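Local coordinates for putative N-acetylneuraminate lyase ([Ruminococcus] gnavus ATCC 29149, PDB 6RB7), which belongs to the dihydrodipicolinate synthetase family and is built as a parallel beta/alpha barrel, four copies of which make up the assembly, at residues A[39-44]-A[70-75]; A[63-68]-A[100-105]; A[108-113]-A[133-138]; A[164-169]-A[193-198]; A[223-228]-A[242-247]. All blocks are in the same frame, centred on the assembly; numbering follows the deposited sequence.

Interaction 1: residues A[39-44]-A[70-75]; sequences KGVIPA and KGVKGV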
# COMPACT_ATOMS: atom_id res chain seq x y z
N LYS A 39 23.77 -19.38 -14.31
CA LYS A 39 24.55 -18.41 -13.51
C LYS A 39 25.23 -17.46 -14.47
O LYS A 39 26.31 -17.78 -15.01
CB LYS A 39 25.60 -19.13 -12.67
CG LYS A 39 24.99 -20.02 -11.62
CD LYS A 39 26.00 -20.66 -10.74
CE LYS A 39 25.39 -21.64 -9.77
NZ LYS A 39 26.47 -22.14 -8.88
N GLY A 40 24.80 -16.24 -14.41
CA GLY A 40 25.40 -15.18 -15.24
C GLY A 40 24.32 -14.22 -15.65
O GLY A 40 23.29 -14.10 -14.95
N VAL A 41 24.57 -13.54 -16.74
CA VAL A 41 23.72 -12.42 -17.21
C VAL A 41 22.78 -12.98 -18.28
O VAL A 41 23.22 -13.48 -19.32
CB VAL A 41 24.62 -11.32 -17.77
CG1 VAL A 41 23.82 -10.27 -18.52
CG2 VAL A 41 25.49 -10.72 -16.67
N ILE A 42 21.48 -12.94 -17.99
CA ILE A 42 20.40 -13.43 -18.88
C ILE A 42 19.47 -12.26 -19.18
O ILE A 42 18.51 -11.97 -18.44
CB ILE A 42 19.68 -14.64 -18.27
CG1 ILE A 42 20.65 -15.80 -18.06
CG2 ILE A 42 18.48 -15.05 -19.14
CD1 ILE A 42 20.03 -17.05 -17.46
N PRO A 43 19.74 -11.48 -20.23
CA PRO A 43 18.81 -10.42 -20.60
C PRO A 43 17.40 -10.89 -20.91
O PRO A 43 17.21 -11.94 -21.51
CB PRO A 43 19.42 -9.86 -21.89
CG PRO A 43 20.89 -10.22 -21.81
CD PRO A 43 20.88 -11.59 -21.16
N ALA A 44 16.40 -10.10 -20.53
CA ALA A 44 15.05 -10.23 -21.09
C ALA A 44 15.10 -9.91 -22.57
O ALA A 44 15.68 -8.90 -23.00
CB ALA A 44 14.08 -9.34 -20.38
N LYS A 70 27.12 -10.90 -28.20
CA LYS A 70 27.50 -10.19 -26.98
C LYS A 70 27.98 -11.13 -25.89
O LYS A 70 28.56 -10.62 -24.92
CB LYS A 70 26.35 -9.32 -26.49
CG LYS A 70 25.98 -8.16 -27.40
CD LYS A 70 27.08 -7.13 -27.53
CE LYS A 70 26.58 -5.95 -28.37
NZ LYS A 70 27.62 -4.96 -28.71
N GLY A 71 27.80 -12.43 -26.04
CA GLY A 71 28.37 -13.40 -25.09
C GLY A 71 27.63 -13.41 -23.76
O GLY A 71 28.25 -13.79 -22.74
N VAL A 72 26.34 -13.11 -23.77
CA VAL A 72 25.54 -13.28 -22.53
C VAL A 72 25.29 -14.77 -22.28
O VAL A 72 25.52 -15.60 -23.19
CB VAL A 72 24.23 -12.47 -22.58
CG1 VAL A 72 24.53 -10.97 -22.68
CG2 VAL A 72 23.33 -12.90 -23.71
N LYS A 73 24.87 -15.11 -21.06
CA LYS A 73 24.69 -16.52 -20.67
C LYS A 73 23.49 -17.09 -21.38
O LYS A 73 23.49 -18.31 -21.73
CB LYS A 73 24.57 -16.63 -19.17
CG LYS A 73 24.56 -18.04 -18.62
CD LYS A 73 25.88 -18.78 -18.92
CE LYS A 73 26.26 -19.77 -17.85
NZ LYS A 73 27.24 -20.75 -18.38
N GLY A 74 22.44 -16.31 -21.50
CA GLY A 74 21.16 -16.80 -21.99
C GLY A 74 20.22 -15.69 -22.28
O GLY A 74 20.61 -14.51 -22.16
N VAL A 75 19.01 -16.04 -22.63
CA VAL A 75 17.93 -15.06 -22.85
C VAL A 75 16.66 -15.54 -22.14
O VAL A 75 16.39 -16.79 -22.03
CB VAL A 75 17.63 -14.77 -24.32
CG1 VAL A 75 18.75 -13.95 -24.94
CG2 VAL A 75 17.37 -16.03 -25.13
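Val41 and Lys73 are joined by a backbone hydrogen bond, from Lys73 N to Val41 O at 2.9 Å. The touching parts run about 70° apart, so the two segments meet closely around this point, and the CA atoms of Ile42 and Gly74 come to 4.6 Å. Further along, two CA-H...O contacts take over: Ile42 CA faces Gly74 O at 3.5 Å, and Val75 CA meets Pro43 O at the same distance. Gly74 O is buried without a hydrogen-bond partner in the model; besides the Ile42 CA-H it has Pro43 CD at 3.1 Å.

Among the side chains, Pro43 and Val72 reach toward each other tip to tip, with the proline CD 3.7 Å from Val72 CB and its CG near both valine methyls. Ile42 lays CG2 against the backbone of Gly74 and Val75. Lys73 starts toward the partner segment, but bends at chi2 (63°) and chi3 (148°); its aliphatic run passes Lys39 O, which CE approaches to 3.5 Å, before the amine leads off.

The contact brings together strands 41-43 and 74-77 of the barrel. Ile42 bonds onward to Ala239 and Val75 to Thr108, while Phe67 of helix 57-70 packs on Pro43, Val72 and Val75, and Pro248 of helix 248-259 also touches Val72.

Interaction 2: residues A[63-68]-A[100-105]; sequences LTKYFV and MKVAEG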
# COMPACT_ATOMS: atom_id res chain seq x y z
N LEU A 63 17.79 -10.12 -33.19
CA LEU A 63 18.07 -9.85 -31.77
C LEU A 63 18.71 -11.07 -31.09
O LEU A 63 19.59 -10.89 -30.24
CB LEU A 63 16.78 -9.40 -31.07
CG LEU A 63 16.99 -8.96 -29.62
CD1 LEU A 63 17.88 -7.73 -29.51
CD2 LEU A 63 15.65 -8.69 -28.96
N THR A 64 18.36 -12.27 -31.50
CA THR A 64 18.96 -13.49 -30.91
C THR A 64 20.45 -13.53 -31.27
O THR A 64 21.29 -13.78 -30.41
CB THR A 64 18.25 -14.76 -31.37
OG1 THR A 64 16.84 -14.65 -31.17
CG2 THR A 64 18.81 -15.98 -30.70
N LYS A 65 20.78 -13.26 -32.54
CA LYS A 65 22.19 -13.30 -32.99
C LYS A 65 22.97 -12.21 -32.26
O LYS A 65 24.18 -12.42 -31.94
CB LYS A 65 22.25 -13.14 -34.50
CG LYS A 65 21.68 -14.33 -35.23
CD LYS A 65 21.75 -14.27 -36.73
CE LYS A 65 20.91 -13.14 -37.29
NZ LYS A 65 20.99 -13.06 -38.78
N TYR A 66 22.34 -11.07 -31.99
CA TYR A 66 22.95 -9.98 -31.20
C TYR A 66 23.34 -10.50 -29.82
O TYR A 66 24.47 -10.30 -29.39
CB TYR A 66 21.98 -8.81 -31.10
CG TYR A 66 22.25 -7.76 -30.05
CD1 TYR A 66 23.15 -6.74 -30.25
CD2 TYR A 66 21.53 -7.77 -28.86
CE1 TYR A 66 23.36 -5.74 -29.31
CE2 TYR A 66 21.73 -6.78 -27.91
CZ TYR A 66 22.63 -5.75 -28.13
OH TYR A 66 22.81 -4.79 -27.18
N PHE A 67 22.44 -11.18 -29.14
CA PHE A 67 22.76 -11.70 -27.79
C PHE A 67 23.84 -12.77 -27.84
O PHE A 67 24.72 -12.81 -26.98
CB PHE A 67 21.50 -12.21 -27.10
CG PHE A 67 20.64 -11.09 -26.57
CD1 PHE A 67 21.16 -10.16 -25.69
CD2 PHE A 67 19.32 -10.96 -26.96
CE1 PHE A 67 20.36 -9.14 -25.18
CE2 PHE A 67 18.50 -9.97 -26.40
CZ PHE A 67 19.06 -9.03 -25.57
N VAL A 68 23.84 -13.64 -28.86
CA VAL A 68 24.94 -14.62 -29.03
C VAL A 68 26.26 -13.88 -29.19
O VAL A 68 27.24 -14.22 -28.48
CB VAL A 68 24.68 -15.53 -30.23
CG1 VAL A 68 25.91 -16.34 -30.56
CG2 VAL A 68 23.47 -16.40 -30.04
N MET A 100 14.95 -20.05 -31.16
CA MET A 100 15.57 -21.40 -31.11
C MET A 100 16.17 -21.71 -32.48
O MET A 100 17.17 -22.43 -32.50
CB MET A 100 14.54 -22.44 -30.69
CG MET A 100 14.00 -22.26 -29.27
SD MET A 100 15.27 -22.12 -28.00
CE MET A 100 15.80 -23.83 -27.85
N LYS A 101 15.63 -21.13 -33.55
CA LYS A 101 16.10 -21.35 -34.94
C LYS A 101 17.55 -20.92 -35.05
O LYS A 101 18.25 -21.54 -35.90
CB LYS A 101 15.31 -20.53 -35.97
CG LYS A 101 14.17 -21.22 -36.69
CD LYS A 101 13.93 -20.64 -38.08
CE LYS A 101 12.56 -20.97 -38.63
NZ LYS A 101 11.46 -20.28 -37.90
N VAL A 102 18.00 -19.86 -34.36
CA VAL A 102 19.32 -19.26 -34.71
C VAL A 102 20.21 -19.27 -33.49
O VAL A 102 21.37 -18.84 -33.64
CB VAL A 102 19.24 -17.84 -35.30
CG1 VAL A 102 18.53 -17.83 -36.63
CG2 VAL A 102 18.56 -16.90 -34.37
N ALA A 103 19.77 -19.71 -32.32
CA ALA A 103 20.62 -19.64 -31.13
C ALA A 103 21.78 -20.64 -31.19
O ALA A 103 22.79 -20.44 -30.48
CB ALA A 103 19.77 -19.85 -29.90
N GLU A 104 21.60 -21.71 -31.93
CA GLU A 104 22.67 -22.71 -32.20
C GLU A 104 23.18 -23.29 -30.88
O GLU A 104 24.38 -23.55 -30.82
CB GLU A 104 23.82 -22.04 -32.98
CG GLU A 104 23.40 -21.59 -34.37
CD GLU A 104 24.55 -21.18 -35.29
OE1 GLU A 104 25.73 -21.26 -34.87
OE2 GLU A 104 24.27 -20.73 -36.40
N GLY A 105 22.33 -23.45 -29.85
CA GLY A 105 22.77 -23.99 -28.54
C GLY A 105 23.70 -23.05 -27.78
O GLY A 105 24.29 -23.48 -26.78
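Thr64 meets Val102 and Ala103 where two successive outer helices of the beta/alpha barrel, 57-70 and 89-103, lie side by side. The nearest approach of the backbones is at Thr64 and Ala103, whose CA atoms are 6.4 Å apart, and the second helix is at its last turn here: Glu104 already leaves helical angles with a positive phi.

Apolar packing carries the contact, and no hydrogen bond passes between the segments. Val102 contributes one methyl, CG2. Its CG1 stands beside the backbone N, anti to the carbonyl carbon (chi1 -64°), which leaves CG2 in the position between N and the carbonyl carbon. That methyl, Val102 CG2, sits 3.7 Å from Thr64 CB and is also close to Thr64 CG2, the two side chains crossing obliquely. Lys65 comes across Val102 at about a right angle and touches the same methyl with the aliphatic CG, at 4.1 Å, so Val102 CG2 is shared by two neighbouring residues of the helix. The same Thr64 CG2 also reaches Ala103 CB.

The hydroxyl of Thr64 is satisfied within its own helix: OG1 turns beside its own backbone N and bonds to Val60 O, one turn earlier, which leaves the methyl CG2 to face the partner helix. Within segment 63-68 the regular helical bond from Val68 N to Thr64 O is 3.0 Å long. Lys106 and Leu107, in the loop that follows helix 89-103, lie against Val68, and Val68 CG2 itself comes to 4.1 Å from Ala103 O.

Interaction 3: residues A[108-113]-A[133-138]; sequences TVIAHV and VDAIAA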
# COMPACT_ATOMS: atom_id res chain seq x y z
N THR A 108 21.55 -20.22 -22.94
CA THR A 108 20.55 -20.83 -22.05
C THR A 108 19.23 -20.13 -22.39
O THR A 108 19.22 -18.89 -22.44
CB THR A 108 20.93 -20.66 -20.59
OG1 THR A 108 22.18 -21.33 -20.37
CG2 THR A 108 19.88 -21.20 -19.64
N VAL A 109 18.16 -20.86 -22.61
CA VAL A 109 16.88 -20.25 -23.00
C VAL A 109 15.86 -20.53 -21.90
O VAL A 109 15.56 -21.73 -21.63
CB VAL A 109 16.38 -20.70 -24.38
CG1 VAL A 109 15.02 -20.09 -24.68
CG2 VAL A 109 17.39 -20.33 -25.45
N ILE A 110 15.35 -19.46 -21.29
CA ILE A 110 14.25 -19.56 -20.32
C ILE A 110 13.03 -18.93 -21.00
O ILE A 110 13.10 -17.75 -21.39
CB ILE A 110 14.59 -18.82 -19.02
CG1 ILE A 110 15.88 -19.31 -18.37
CG2 ILE A 110 13.39 -18.88 -18.07
CD1 ILE A 110 16.34 -18.47 -17.20
N ALA A 111 11.98 -19.71 -21.21
CA ALA A 111 10.75 -19.25 -21.87
C ALA A 111 9.67 -18.97 -20.82
O ALA A 111 9.22 -19.88 -20.15
CB ALA A 111 10.26 -20.25 -22.87
N HIS A 112 9.35 -17.70 -20.62
CA HIS A 112 8.22 -17.29 -19.78
C HIS A 112 6.93 -17.65 -20.50
O HIS A 112 6.73 -17.17 -21.63
CB HIS A 112 8.31 -15.80 -19.46
CG HIS A 112 7.14 -15.39 -18.61
ND1 HIS A 112 6.10 -14.65 -19.12
CD2 HIS A 112 6.82 -15.71 -17.33
CE1 HIS A 112 5.21 -14.46 -18.14
NE2 HIS A 112 5.60 -15.15 -17.04
N VAL A 113 6.10 -18.51 -19.88
CA VAL A 113 4.92 -19.07 -20.57
C VAL A 113 3.62 -18.69 -19.88
O VAL A 113 2.56 -19.09 -20.38
CB VAL A 113 5.07 -20.59 -20.70
CG1 VAL A 113 6.22 -20.96 -21.62
CG2 VAL A 113 5.12 -21.30 -19.36
N VAL A 133 13.70 -25.95 -24.74
CA VAL A 133 14.21 -24.83 -23.91
C VAL A 133 14.85 -25.42 -22.65
O VAL A 133 14.51 -26.54 -22.22
CB VAL A 133 13.09 -23.83 -23.55
CG1 VAL A 133 12.48 -23.22 -24.78
CG2 VAL A 133 12.05 -24.46 -22.65
N ASP A 134 15.71 -24.66 -21.99
CA ASP A 134 16.34 -25.07 -20.74
C ASP A 134 15.33 -25.02 -19.61
O ASP A 134 15.29 -25.96 -18.76
CB ASP A 134 17.57 -24.22 -20.45
CG ASP A 134 18.63 -24.46 -21.52
OD1 ASP A 134 19.33 -25.49 -21.40
OD2 ASP A 134 18.65 -23.68 -22.49
N ALA A 135 14.54 -23.96 -19.55
CA ALA A 135 13.56 -23.77 -18.48
C ALA A 135 12.34 -23.05 -19.03
O ALA A 135 12.47 -22.28 -20.01
CB ALA A 135 14.19 -22.99 -17.32
N ILE A 136 11.24 -23.21 -18.32
CA ILE A 136 10.07 -22.33 -18.46
C ILE A 136 9.93 -21.53 -17.17
O ILE A 136 10.45 -21.95 -16.13
CB ILE A 136 8.79 -23.12 -18.79
CG1 ILE A 136 8.51 -24.21 -17.75
CG2 ILE A 136 8.88 -23.68 -20.21
CD1 ILE A 136 7.05 -24.69 -17.81
N ALA A 137 9.25 -20.41 -17.29
CA ALA A 137 9.02 -19.50 -16.16
C ALA A 137 7.57 -19.05 -16.12
O ALA A 137 6.88 -19.06 -17.15
CB ALA A 137 9.94 -18.30 -16.24
N ALA A 138 7.12 -18.58 -14.95
CA ALA A 138 5.75 -18.07 -14.82
C ALA A 138 5.68 -17.03 -13.69
O ALA A 138 6.06 -17.32 -12.56
CB ALA A 138 4.79 -19.19 -14.55
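The imidazole of His112 lies against the backbone of Ala137 and Ala138: CD2 is 3.4 Å from Ala137 O, approached obliquely, and Ala138 C sits at the ring edge, in its plane. CG stands anti to the backbone N (chi1 179°), which carries the ring over toward the partner strand. Its rotation is fixed by bonds at both nitrogens, ND1 with Asn78 O and NE2 with Ile139 N. The other flat group, the carboxylate of Asp134, receives Val109 N on the anti side of OD2 at 2.9 Å, 23° out of plane; OD1 makes a salt bridge with Lys37.

Val109 O is gripped twice: it accepts from Asp134 N at 3.0 Å and also from Ala135 N. The parallel pairing then continues from Ala111 N to Ala135 O, from Ala137 N to Ala111 O, and from Val113 N to Ala137 O at 2.9 Å.

On the sheet face with Ile110 and Ala135, Ile110 CG2 packs on Ala137 CB at 3.9 Å. On the face with Ala111 and Ile136, Val133 CG1 touches Val109 CG1 and Ala111 CB, and Val113 CG1 meets Ile136 CG2 at 4.1 Å, while Leu96 of helix 89-103 lies over Val109, Ala111 and Val133. Strand 108-112, helix 118-130 and strand 135-138 form a beta-alpha-beta unit, the repeating element of the barrel, with its two parallel strands adjacent.

Interaction 4: residues A[164-169]-A[193-198]; sequences NTDFVI and NVIGVA. Unlike the reference sequence in segment 193-198: Ala198 (reference Lys).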
# COMPACT_ATOMS: atom_id res chain seq x y z
N ASN A 164 9.27 -32.40 -18.22
CA ASN A 164 10.72 -32.72 -18.29
C ASN A 164 11.53 -31.44 -18.26
O ASN A 164 12.73 -31.51 -18.57
CB ASN A 164 11.01 -33.50 -19.58
CG ASN A 164 10.19 -34.77 -19.60
OD1 ASN A 164 10.39 -35.62 -18.73
ND2 ASN A 164 9.24 -34.87 -20.53
N THR A 165 10.92 -30.30 -17.92
CA THR A 165 11.55 -28.97 -18.09
C THR A 165 11.72 -28.28 -16.73
O THR A 165 10.76 -28.21 -15.97
CB THR A 165 10.80 -28.11 -19.10
OG1 THR A 165 10.74 -28.79 -20.36
CG2 THR A 165 11.51 -26.81 -19.37
N ASP A 166 12.90 -27.72 -16.49
CA ASP A 166 13.16 -26.85 -15.33
C ASP A 166 12.11 -25.72 -15.26
O ASP A 166 11.69 -25.20 -16.30
CB ASP A 166 14.54 -26.24 -15.38
CG ASP A 166 15.70 -27.22 -15.22
OD1 ASP A 166 15.48 -28.37 -14.77
OD2 ASP A 166 16.81 -26.81 -15.52
N PHE A 167 11.73 -25.33 -14.05
CA PHE A 167 10.65 -24.34 -13.83
C PHE A 167 11.17 -23.24 -12.91
O PHE A 167 11.66 -23.51 -11.78
CB PHE A 167 9.42 -24.99 -13.23
CG PHE A 167 8.21 -24.11 -13.16
CD1 PHE A 167 8.05 -23.19 -12.13
CD2 PHE A 167 7.20 -24.23 -14.10
CE1 PHE A 167 6.90 -22.40 -12.07
CE2 PHE A 167 6.07 -23.42 -14.04
CZ PHE A 167 5.92 -22.52 -13.03
N VAL A 168 11.01 -22.00 -13.34
CA VAL A 168 11.36 -20.77 -12.57
C VAL A 168 10.10 -20.00 -12.20
O VAL A 168 9.33 -19.59 -13.08
CB VAL A 168 12.31 -19.87 -13.36
CG1 VAL A 168 12.67 -18.62 -12.59
CG2 VAL A 168 13.59 -20.62 -13.77
N ILE A 169 9.92 -19.74 -10.90
CA ILE A 169 8.84 -18.85 -10.43
C ILE A 169 9.31 -17.41 -10.61
O ILE A 169 10.43 -17.11 -10.17
CB ILE A 169 8.56 -19.13 -8.95
CG1 ILE A 169 8.09 -20.56 -8.74
CG2 ILE A 169 7.61 -18.09 -8.37
CD1 ILE A 169 8.26 -21.01 -7.30
N ASN A 193 10.80 -30.17 -10.44
CA ASN A 193 11.20 -29.36 -11.62
C ASN A 193 11.49 -27.92 -11.23
O ASN A 193 12.17 -27.24 -11.99
CB ASN A 193 10.15 -29.38 -12.72
CG ASN A 193 10.07 -30.76 -13.37
OD1 ASN A 193 10.67 -31.71 -12.87
ND2 ASN A 193 9.28 -30.89 -14.40
N VAL A 194 10.99 -27.45 -10.10
CA VAL A 194 11.25 -26.04 -9.66
C VAL A 194 12.74 -25.92 -9.35
O VAL A 194 13.24 -26.63 -8.48
CB VAL A 194 10.37 -25.63 -8.48
CG1 VAL A 194 10.77 -24.27 -7.95
CG2 VAL A 194 8.89 -25.61 -8.91
N ILE A 195 13.42 -24.98 -10.02
CA ILE A 195 14.86 -24.73 -9.85
C ILE A 195 15.09 -23.43 -9.10
O ILE A 195 16.24 -23.20 -8.72
CB ILE A 195 15.63 -24.74 -11.19
CG1 ILE A 195 15.18 -23.64 -12.15
CG2 ILE A 195 15.59 -26.11 -11.82
CD1 ILE A 195 16.19 -23.34 -13.23
N GLY A 196 14.05 -22.62 -8.88
CA GLY A 196 14.27 -21.36 -8.16
C GLY A 196 13.36 -20.26 -8.61
O GLY A 196 12.25 -20.52 -9.04
N VAL A 197 13.81 -19.04 -8.36
CA VAL A 197 12.94 -17.84 -8.32
C VAL A 197 13.67 -16.71 -9.04
O VAL A 197 14.81 -16.43 -8.67
CB VAL A 197 12.61 -17.38 -6.89
CG1 VAL A 197 11.68 -16.19 -6.90
CG2 VAL A 197 12.05 -18.51 -6.06
N ALA A 198 13.02 -16.08 -9.99
CA ALA A 198 13.44 -14.77 -10.50
C ALA A 198 12.76 -13.71 -9.66
O ALA A 198 11.51 -13.63 -9.68
CB ALA A 198 13.14 -14.65 -11.96
O HOH W 1 8.09 -28.00 -15.56
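Phe167 is bonded to the partner strand through both its backbone groups: its N donates to Asn193 O at 2.8 Å, and its O accepts from Ile195 N at 2.9 Å. The next pair of bonds is shifted by one residue. Ile169 N reaches Gly196 O at 3.1 Å, and Ile169 O takes Ala198 N at 2.8 Å. Two steps on the first strand thus match three on the second, a beta bulge at Ile195 and Gly196.

At the start of the strands a water lies 2.7 Å from Thr165 O, to which it probably donates, and accepts a weak bond from Asn193 ND2, whose stronger partner is Pro163 O. Thr165 OG1 is satisfied by Glu129, and Asp166 OD2 by the hydroxyl of Tyr38.

Ile195 is turned so that CG1 lies between its backbone N and carbonyl carbon (chi1 62°). CG1 then packs on Val168 CG2, while the Ile195 and Asp166 side chains cross at about a right angle, with Ile195 CG2 3.6 Å from Asp166 CG. Beyond them Val168 CG1 meets Ala198 CB, alanine here in place of the reference lysine. On the opposite face Val194 puts CG2 beside the Phe167 ring, at an oblique angle.

Four backbone bonds thus join the strands, with apolar contacts such as Val168 to Ile195 on one face and Phe167 to Val194 on the other, while the polar side chains find their partners elsewhere.

Interaction 5: residues A[223-228]-A[242-247]; sequences GPDEQF and GTYGAM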
# COMPACT_ATOMS: atom_id res chain seq x y z
N GLY A 223 16.20 -9.65 -10.20
CA GLY A 223 15.29 -8.97 -11.13
C GLY A 223 15.48 -7.46 -11.22
O GLY A 223 15.34 -6.92 -12.31
N PRO A 224 15.61 -6.70 -10.12
CA PRO A 224 15.73 -5.22 -10.20
C PRO A 224 17.12 -4.82 -10.68
O PRO A 224 18.12 -4.95 -9.93
CB PRO A 224 15.47 -4.73 -8.77
CG PRO A 224 14.72 -5.89 -8.13
CD PRO A 224 15.42 -7.11 -8.73
N ASP A 225 17.23 -4.36 -11.94
CA ASP A 225 18.56 -4.14 -12.55
C ASP A 225 19.35 -3.10 -11.73
O ASP A 225 20.60 -3.19 -11.67
CB ASP A 225 18.39 -3.64 -13.98
CG ASP A 225 17.56 -4.55 -14.89
OD1 ASP A 225 17.05 -5.58 -14.41
OD2 ASP A 225 17.51 -4.25 -16.11
N GLU A 226 18.66 -2.11 -11.18
CA GLU A 226 19.26 -1.01 -10.40
C GLU A 226 19.92 -1.52 -9.13
O GLU A 226 20.69 -0.79 -8.51
CB GLU A 226 18.16 -0.02 -10.01
CG GLU A 226 17.45 0.64 -11.20
CD GLU A 226 16.24 -0.11 -11.76
OE1 GLU A 226 16.03 -1.34 -11.50
OE2 GLU A 226 15.41 0.56 -12.46
N GLN A 227 19.63 -2.74 -8.73
CA GLN A 227 20.18 -3.36 -7.49
C GLN A 227 21.05 -4.60 -7.83
O GLN A 227 21.36 -5.37 -6.92
CB GLN A 227 19.01 -3.74 -6.59
CG GLN A 227 18.14 -2.56 -6.21
CD GLN A 227 17.05 -2.86 -5.20
OE1 GLN A 227 16.63 -1.92 -4.50
NE2 GLN A 227 16.57 -4.12 -5.07
N PHE A 228 21.45 -4.77 -9.09
CA PHE A 228 22.19 -5.95 -9.58
C PHE A 228 23.28 -6.38 -8.59
O PHE A 228 23.25 -7.55 -8.12
CB PHE A 228 22.74 -5.64 -10.97
CG PHE A 228 23.42 -6.77 -11.69
CD1 PHE A 228 24.67 -7.22 -11.30
CD2 PHE A 228 22.82 -7.38 -12.79
CE1 PHE A 228 25.31 -8.23 -12.00
CE2 PHE A 228 23.49 -8.35 -13.51
CZ PHE A 228 24.71 -8.81 -13.09
N GLY A 242 15.43 -6.40 -17.69
CA GLY A 242 14.83 -5.72 -18.84
C GLY A 242 15.75 -4.71 -19.49
O GLY A 242 15.50 -4.37 -20.65
N THR A 243 16.76 -4.17 -18.79
CA THR A 243 17.61 -3.11 -19.39
C THR A 243 18.90 -3.71 -19.93
O THR A 243 19.65 -3.01 -20.59
CB THR A 243 17.95 -1.98 -18.42
OG1 THR A 243 18.80 -2.47 -17.39
CG2 THR A 243 16.72 -1.34 -17.84
N TYR A 244 19.14 -5.00 -19.71
CA TYR A 244 20.46 -5.58 -20.06
C TYR A 244 20.67 -5.48 -21.57
O TYR A 244 21.84 -5.27 -22.02
CB TYR A 244 20.59 -7.05 -19.65
CG TYR A 244 20.50 -7.39 -18.20
CD1 TYR A 244 20.38 -6.46 -17.18
CD2 TYR A 244 20.56 -8.73 -17.87
CE1 TYR A 244 20.26 -6.87 -15.86
CE2 TYR A 244 20.48 -9.14 -16.56
CZ TYR A 244 20.29 -8.21 -15.56
OH TYR A 244 20.12 -8.63 -14.25
N GLY A 245 19.64 -5.66 -22.36
CA GLY A 245 19.79 -5.66 -23.83
C GLY A 245 20.23 -4.33 -24.39
O GLY A 245 20.78 -4.32 -25.48
N ALA A 246 20.05 -3.24 -23.66
CA ALA A 246 20.54 -1.90 -24.08
C ALA A 246 22.07 -1.83 -23.97
O ALA A 246 22.67 -0.95 -24.58
CB ALA A 246 19.93 -0.83 -23.24
N MET A 247 22.68 -2.62 -23.08
CA MET A 247 24.09 -2.41 -22.67
C MET A 247 24.67 -3.68 -22.07
O MET A 247 25.16 -3.71 -20.95
CB MET A 247 24.19 -1.23 -21.70
CG MET A 247 23.30 -1.36 -20.51
SD MET A 247 22.98 0.30 -19.84
CE MET A 247 21.79 0.03 -18.53
O HOH W 2 18.22 -7.55 -12.78
O HOH W 3 14.34 -6.05 -15.03
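Asp225 and Thr243 slide past each other in opposite directions in the loops after strands 219-222 and 238-241, at the carboxyl end of the beta/alpha barrel, where barrels of this kind carry their active sites. The aspartate turns CG beside its backbone N (chi1 -57°) and extends toward the other loop, so that OD2 takes two bonds. Thr243 OG1 meets the anti lone pair of Asp225 OD2 at 2.5 Å, unusually short and doubtful in its exact value. Thr243 N comes in nearly along the C-O axis, 2.8 Å from Asp225 OD2. Together they hold OD2; the waters on OD1 also limit rotation of the carboxylate. Tyr251 OH bonds the same threonine hydroxyl.

Tyr244 passes aslant the same group. Its ring plane makes 39° with the carboxylate plane, and CE1 lies 3.7 Å from Asp225 CG. At its far end the hydroxyl is brought to the edge of the Phe228 ring, near its plane, with OH 3.3 Å from Phe228 CD2. The two rings are inclined at 66°, an oblique pairing.

A Tris molecule, probably from the crystallisation liquor, is hydrogen-bonded to Asp225 N and Glu226 OE2 and may mark a pocket. Gln227 bonds Gln205 of a second subunit. Of two waters at Asp225, one probably donates to OD1 and bonds Tyr244 OH, while the other donates to OD1 and accepts from Gly242 N at 2.9 Å.

Overall arrangement
From the N terminus, interaction 1 closes a loop from strand 41-43 through helix 57-70 to strand 74-77. Interaction 2 opens inside that loop and ends beyond it, so the two cross, and Phe67 of interaction 2 packs on Pro43, Val72 and Val75 of interaction 1. Interactions 3, 4 and 5 follow in series without nesting. Strand 74-77 lies beside strand 108-112 of interaction 3 in the sheet and bonds to it, and strand 135-138 bonds to strand 166-171 of interaction 4. Interaction 5 joins loops following the last two strands and brings Tyr244 back against Val41 and Pro43. The barrel wall thus runs through contacts 1, 3 and 4, with 2 on its outer helices and 5 at its rim.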